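Local coordinates for epimerase family protein SDR39U1 (Homo sapiens, PDB 4B4O) that binds NADPH and is a putative NADP-dependent oxidoreductase of the short-chain dehydrogenase/reductase family, at residues D148-V160 with A205-V218. The protein carries 3 engineered substitutions. Sequence-based numbering, arbitrary orientation.
Sequences DSTRQVVVRSGVV and ALEANHVHGVLNGV. With NDP (NADPH dihydro-nicotinamide-adenine-dinucleotide phosphate), chain I.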
loop_
_atom_site.group_PDB
_atom_site.type_symbol
_atom_site.label_atom_id
_atom_site.label_comp_id
_atom_site.label_asym_id
_atom_site.label_seq_id
_atom_site.Cartn_x
_atom_site.Cartn_y
_atom_site.Cartn_z
ATOM N N ASP A 148 19.538 -8.579 -14.513
ATOM C CA ASP A 148 19.977 -7.713 -13.431
ATOM C C ASP A 148 20.128 -6.248 -13.873
ATOM O O ASP A 148 20.554 -5.414 -13.068
ATOM C CB ASP A 148 21.315 -8.260 -12.893
ATOM C CG ASP A 148 21.401 -8.238 -11.368
ATOM O OD1 ASP A 148 20.334 -8.120 -10.683
ATOM O OD2 ASP A 148 22.553 -8.355 -10.875
ATOM N N SER A 149 19.770 -5.929 -15.126
ATOM C CA SER A 149 19.868 -4.548 -15.612
ATOM C C SER A 149 19.066 -3.555 -14.809
ATOM O O SER A 149 19.432 -2.388 -14.785
ATOM C CB SER A 149 19.366 -4.405 -17.036
ATOM O OG SER A 149 20.341 -4.861 -17.915
ATOM N N THR A 150 17.939 -4.005 -14.230
ATOM C CA THR A 150 17.070 -3.131 -13.461
ATOM C C THR A 150 16.854 -3.682 -12.059
ATOM O O THR A 150 16.369 -4.787 -11.869
ATOM C CB THR A 150 15.716 -2.915 -14.156
ATOM O OG1 THR A 150 15.933 -2.310 -15.436
ATOM C CG2 THR A 150 14.829 -2.012 -13.323
ATOM N N ARG A 151 17.221 -2.864 -11.085
ATOM C CA ARG A 151 17.076 -3.170 -9.666
ATOM C C ARG A 151 15.585 -3.298 -9.314
ATOM O O ARG A 151 14.781 -2.485 -9.740
ATOM C CB ARG A 151 17.723 -2.052 -8.876
ATOM C CG ARG A 151 18.161 -2.435 -7.487
ATOM C CD ARG A 151 19.151 -1.426 -6.940
ATOM N NE ARG A 151 18.742 -0.042 -7.178
ATOM C CZ ARG A 151 17.780 0.588 -6.515
ATOM N NH1 ARG A 151 17.081 -0.030 -5.565
ATOM N NH2 ARG A 151 17.488 1.840 -6.809
ATOM N N GLN A 152 15.222 -4.346 -8.575
ATOM C CA GLN A 152 13.811 -4.661 -8.311
ATOM C C GLN A 152 13.494 -4.627 -6.826
ATOM O O GLN A 152 14.212 -5.219 -6.007
ATOM C CB GLN A 152 13.426 -6.032 -8.884
ATOM C CG GLN A 152 13.643 -6.130 -10.381
ATOM C CD GLN A 152 13.053 -7.349 -11.022
ATOM O OE1 GLN A 152 11.836 -7.585 -11.015
ATOM N NE2 GLN A 152 13.916 -8.112 -11.642
ATOM N N VAL A 153 12.416 -3.928 -6.485
ATOM C CA VAL A 153 11.968 -3.835 -5.103
ATOM C C VAL A 153 10.454 -4.070 -5.057
ATOM O O VAL A 153 9.719 -3.617 -5.924
ATOM C CB VAL A 153 12.293 -2.459 -4.464
ATOM C CG1 VAL A 153 11.789 -2.425 -3.028
ATOM C CG2 VAL A 153 13.782 -2.189 -4.480
ATOM N N VAL A 154 9.999 -4.799 -4.047
ATOM C CA VAL A 154 8.580 -4.935 -3.802
ATOM C C VAL A 154 8.350 -4.515 -2.366
ATOM O O VAL A 154 8.950 -5.066 -1.464
ATOM C CB VAL A 154 8.076 -6.373 -4.011
ATOM C CG1 VAL A 154 6.660 -6.494 -3.502
ATOM C CG2 VAL A 154 8.158 -6.762 -5.476
ATOM N N VAL A 155 7.481 -3.537 -2.165
ATOM C CA VAL A 155 7.105 -3.093 -0.830
ATOM C C VAL A 155 5.717 -3.623 -0.492
ATOM O O VAL A 155 4.717 -3.209 -1.083
ATOM C CB VAL A 155 7.159 -1.542 -0.723
ATOM C CG1 VAL A 155 6.893 -1.072 0.697
ATOM C CG2 VAL A 155 8.521 -1.020 -1.191
ATOM N N ARG A 156 5.656 -4.573 0.429
ATOM C CA ARG A 156 4.383 -5.093 0.901
ATOM C C ARG A 156 3.890 -4.157 1.998
ATOM O O ARG A 156 4.447 -4.117 3.100
ATOM C CB ARG A 156 4.544 -6.504 1.453
ATOM C CG ARG A 156 4.792 -7.563 0.385
ATOM C CD ARG A 156 5.363 -8.842 0.971
ATOM N NE ARG A 156 5.653 -9.836 -0.061
ATOM C CZ ARG A 156 6.271 -10.984 0.144
ATOM N NH1 ARG A 156 6.684 -11.320 1.358
ATOM N NH2 ARG A 156 6.459 -11.808 -0.863
ATOM N N SER A 157 2.813 -3.436 1.728
ATOM C CA SER A 157 2.351 -2.387 2.625
ATOM C C SER A 157 1.265 -2.843 3.589
ATOM O O SER A 157 0.386 -3.641 3.247
ATOM C CB SER A 157 1.808 -1.219 1.804
ATOM O OG SER A 157 1.406 -0.144 2.634
ATOM N N GLY A 158 1.306 -2.290 4.792
ATOM C CA GLY A 158 0.182 -2.374 5.718
ATOM C C GLY A 158 -0.813 -1.270 5.407
ATOM O O GLY A 158 -0.779 -0.692 4.333
ATOM N N VAL A 159 -1.734 -1.018 6.333
ATOM C CA VAL A 159 -2.771 -0.023 6.151
ATOM C C VAL A 159 -2.111 1.335 6.203
ATOM O O VAL A 159 -1.402 1.654 7.162
ATOM C CB VAL A 159 -3.818 -0.098 7.272
ATOM C CG1 VAL A 159 -5.127 0.577 6.821
ATOM C CG2 VAL A 159 -4.042 -1.572 7.619
ATOM N N VAL A 160 -2.347 2.130 5.160
ATOM C CA VAL A 160 -1.659 3.390 4.989
ATOM C C VAL A 160 -2.522 4.468 5.600
ATOM O O VAL A 160 -3.607 4.745 5.107
ATOM C CB VAL A 160 -1.414 3.696 3.508
ATOM C CG1 VAL A 160 -0.545 4.932 3.411
ATOM C CG2 VAL A 160 -0.864 2.464 2.773
ATOM N N ALA A 205 13.870 3.365 -1.744
ATOM C CA ALA A 205 14.066 2.247 -2.675
ATOM C C ALA A 205 14.512 2.772 -4.038
ATOM O O ALA A 205 15.438 2.257 -4.651
ATOM C CB ALA A 205 12.798 1.421 -2.821
ATOM N N LEU A 206 13.872 3.851 -4.481
ATOM C CA LEU A 206 14.223 4.474 -5.753
ATOM C C LEU A 206 15.629 5.087 -5.742
ATOM O O LEU A 206 16.318 5.009 -6.715
ATOM C CB LEU A 206 13.173 5.520 -6.146
ATOM C CG LEU A 206 11.778 4.988 -6.466
ATOM C CD1 LEU A 206 10.717 6.081 -6.545
ATOM C CD2 LEU A 206 11.818 4.266 -7.790
ATOM N N GLU A 207 16.049 5.695 -4.645
ATOM C CA GLU A 207 17.309 6.445 -4.624
ATOM C C GLU A 207 18.512 5.573 -4.300
ATOM O O GLU A 207 19.555 5.706 -4.911
ATOM C CB GLU A 207 17.244 7.564 -3.590
ATOM C CG GLU A 207 16.276 8.678 -3.944
ATOM C CD GLU A 207 16.213 9.776 -2.888
ATOM O OE1 GLU A 207 16.800 9.618 -1.810
ATOM O OE2 GLU A 207 15.605 10.828 -3.142
ATOM N N ALA A 208 18.378 4.710 -3.295
ATOM C CA ALA A 208 19.499 3.972 -2.740
ATOM C C ALA A 208 19.714 2.702 -3.548
ATOM O O ALA A 208 18.854 1.823 -3.584
ATOM C CB ALA A 208 19.204 3.653 -1.280
ATOM N N ASN A 209 20.873 2.572 -4.173
ATOM C CA ASN A 209 21.071 1.451 -5.084
ATOM C C ASN A 209 21.535 0.124 -4.424
ATOM O O ASN A 209 21.805 -0.834 -5.129
ATOM C CB ASN A 209 21.976 1.848 -6.270
ATOM C CG ASN A 209 23.418 1.992 -5.877
ATOM O OD1 ASN A 209 23.784 1.721 -4.724
ATOM N ND2 ASN A 209 24.259 2.412 -6.832
ATOM N N HIS A 210 21.592 0.070 -3.098
ATOM C CA HIS A 210 21.802 -1.191 -2.380
ATOM C C HIS A 210 20.499 -1.887 -2.023
ATOM O O HIS A 210 20.503 -3.027 -1.521
ATOM C CB HIS A 210 22.629 -0.967 -1.112
ATOM C CG HIS A 210 21.971 -0.064 -0.094
ATOM N ND1 HIS A 210 22.253 1.260 0.004
ATOM C CD2 HIS A 210 21.032 -0.334 0.891
ATOM C CE1 HIS A 210 21.522 1.808 0.992
ATOM N NE2 HIS A 210 20.767 0.836 1.533
ATOM N N VAL A 211 19.370 -1.227 -2.260
ATOM C CA VAL A 211 18.080 -1.755 -1.847
ATOM C C VAL A 211 17.521 -2.661 -2.938
ATOM O O VAL A 211 17.386 -2.238 -4.068
ATOM C CB VAL A 211 17.089 -0.607 -1.547
ATOM C CG1 VAL A 211 15.731 -1.167 -1.123
ATOM C CG2 VAL A 211 17.689 0.322 -0.492
ATOM N N HIS A 212 17.166 -3.885 -2.575
ATOM C CA HIS A 212 16.586 -4.833 -3.528
ATOM C C HIS A 212 15.643 -5.770 -2.811
ATOM O O HIS A 212 15.747 -5.954 -1.613
ATOM C CB HIS A 212 17.693 -5.627 -4.224
ATOM C CG HIS A 212 18.577 -6.381 -3.260
ATOM N ND1 HIS A 212 19.536 -5.763 -2.484
ATOM C CD2 HIS A 212 18.572 -7.753 -2.883
ATOM C CE1 HIS A 212 20.122 -6.698 -1.658
ATOM N NE2 HIS A 212 19.541 -7.918 -1.912
ATOM N N GLY A 213 14.699 -6.358 -3.534
ATOM C CA GLY A 213 13.846 -7.408 -2.978
ATOM C C GLY A 213 12.665 -6.907 -2.194
ATOM O O GLY A 213 12.156 -5.818 -2.420
ATOM N N VAL A 214 12.207 -7.742 -1.276
ATOM C CA VAL A 214 10.969 -7.488 -0.555
ATOM C C VAL A 214 11.241 -6.674 0.700
ATOM O O VAL A 214 12.146 -6.996 1.463
ATOM C CB VAL A 214 10.271 -8.769 -0.101
ATOM C CG1 VAL A 214 9.102 -8.388 0.787
ATOM C CG2 VAL A 214 9.816 -9.577 -1.296
ATOM N N LEU A 215 10.446 -5.616 0.877
ATOM C CA LEU A 215 10.468 -4.766 2.060
ATOM C C LEU A 215 9.053 -4.653 2.634
ATOM O O LEU A 215 8.090 -4.452 1.902
ATOM C CB LEU A 215 10.952 -3.353 1.691
ATOM C CG LEU A 215 12.320 -3.186 1.031
ATOM C CD1 LEU A 215 12.526 -1.744 0.616
ATOM C CD2 LEU A 215 13.402 -3.681 1.976
ATOM N N ASN A 216 8.931 -4.794 3.942
ATOM C CA ASN A 216 7.617 -4.693 4.576
ATOM C C ASN A 216 7.345 -3.248 4.873
ATOM O O ASN A 216 8.073 -2.625 5.645
ATOM C CB ASN A 216 7.523 -5.534 5.856
ATOM C CG ASN A 216 7.328 -7.014 5.579
ATOM O OD1 ASN A 216 6.722 -7.400 4.569
ATOM N ND2 ASN A 216 7.841 -7.854 6.474
ATOM N N GLY A 217 6.330 -2.706 4.216
ATOM C CA GLY A 217 5.939 -1.315 4.394
ATOM C C GLY A 217 5.024 -1.109 5.592
ATOM O O GLY A 217 3.835 -0.786 5.438
ATOM N N VAL A 218 5.584 -1.348 6.775
ATOM C CA VAL A 218 4.866 -1.231 8.047
ATOM C C VAL A 218 5.728 -0.506 9.061
ATOM O O VAL A 218 6.967 -0.569 8.983
ATOM C CB VAL A 218 4.436 -2.599 8.602
ATOM C CG1 VAL A 218 3.487 -3.239 7.608
ATOM C CG2 VAL A 218 5.624 -3.518 8.895
HETATM P PA NDP I . -5.878 4.523 -4.822
HETATM O O1A NDP I . -7.218 3.801 -5.105
HETATM O O2A NDP I . -5.868 5.918 -4.165
HETATM O O5B NDP I . -5.022 4.792 -6.185
HETATM C C5B NDP I . -5.170 3.830 -7.225
HETATM C C4B NDP I . -4.882 4.512 -8.539
HETATM O O4B NDP I . -4.819 3.490 -9.532
HETATM C C3B NDP I . -5.990 5.497 -8.923
HETATM O O3B NDP I . -5.618 6.891 -8.724
HETATM C C2B NDP I . -6.229 5.226 -10.401
HETATM O O2B NDP I . -5.497 6.116 -11.230
HETATM C C1B NDP I . -5.644 3.866 -10.625
HETATM N N9A NDP I . -6.778 2.942 -10.699
HETATM C C8A NDP I . -7.907 2.827 -9.927
HETATM N N7A NDP I . -8.717 1.814 -10.455
HETATM C C5A NDP I . -8.085 1.319 -11.552
HETATM C C6A NDP I . -8.321 0.281 -12.560
HETATM N N6A NDP I . -9.416 -0.507 -12.519
HETATM N N1A NDP I . -7.407 0.104 -13.536
HETATM C C2A NDP I . -6.297 0.896 -13.587
HETATM N N3A NDP I . -5.992 1.852 -12.685
HETATM C C4A NDP I . -6.825 2.068 -11.692
HETATM O O3 NDP I . -5.077 3.403 -3.972
HETATM P PN NDP I . -3.875 3.740 -2.951
HETATM O O1N NDP I . -3.132 4.966 -3.458
HETATM O O2N NDP I . -4.409 3.781 -1.551
HETATM O O5D NDP I . -2.936 2.393 -3.082
HETATM C C5D NDP I . -2.318 2.204 -4.376
HETATM C C4D NDP I . -1.866 0.773 -4.583
HETATM O O4D NDP I . -1.316 0.369 -3.334
HETATM C C3D NDP I . -2.998 -0.228 -4.889
HETATM O O3D NDP I . -2.555 -1.213 -5.876
HETATM C C2D NDP I . -3.321 -0.850 -3.526
HETATM O O2D NDP I . -3.696 -2.233 -3.491
HETATM C C1D NDP I . -1.982 -0.796 -2.840
HETATM N N1N NDP I . -2.074 -0.785 -1.369
HETATM C C2N NDP I . -2.754 0.168 -0.717
HETATM C C3N NDP I . -2.830 0.166 0.658
HETATM C C7N NDP I . -3.584 1.253 1.332
HETATM O O7N NDP I . -3.834 2.266 0.682
HETATM N N7N NDP I . -3.971 1.134 2.599
HETATM C C4N NDP I . -2.120 -0.859 1.474
HETATM C C5N NDP I . -1.401 -1.838 0.668
HETATM C C6N NDP I . -1.405 -1.754 -0.712
HETATM P P2B NDP I . -6.232 6.766 -12.565
HETATM O O1X NDP I . -6.242 5.672 -13.612
HETATM O O2X NDP I . -7.665 7.206 -12.139
HETATM O O3X NDP I . -5.183 7.877 -12.819
#
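Five backbone hydrogen bonds join strands 151-157 and 213-217 in parallel register, starting with G213 N to Q152 O (2.8 Å); a sixth, G158 N to G217 O (3.0 Å), continues the ladder just beyond the first strand. G213 starts the second strand with a positive phi, which glycine adopts readily, and G217, having no side chain, sets its CA against V155 CG1 (3.8 Å). Past the ladder, S157 CB and G158 O border the nicotinamide of NADPH.

R151 reaches the end of helix 195-207 and the turn after it. The bend at chi3 (45°) swings the guanidinium across: R151 NH1 and NH2 both grip A205 O end-on, each at 3.0 Å, while R151 NH1 also meets a lone pair of V211 O at 2.7 Å. A208 O sits over one face.

Apolar contacts lie on the face bearing V153, V155 and L215, where beta-branched valine suits an extended strand. V153 spreads its branches, CG1 to L215 CD1 (3.8 Å) and CG2 to V211 CG1 (4.0 Å), and A205 CB packs against both. On the other face V214 CG1 lies over the guanidinium of R156, whose charge is paired with E140.

In this Rossmann-type sheet, three near-planar N-H bonds to two backbone carbonyls probably fix R151's guanidinium, linking strand to helix end and turn.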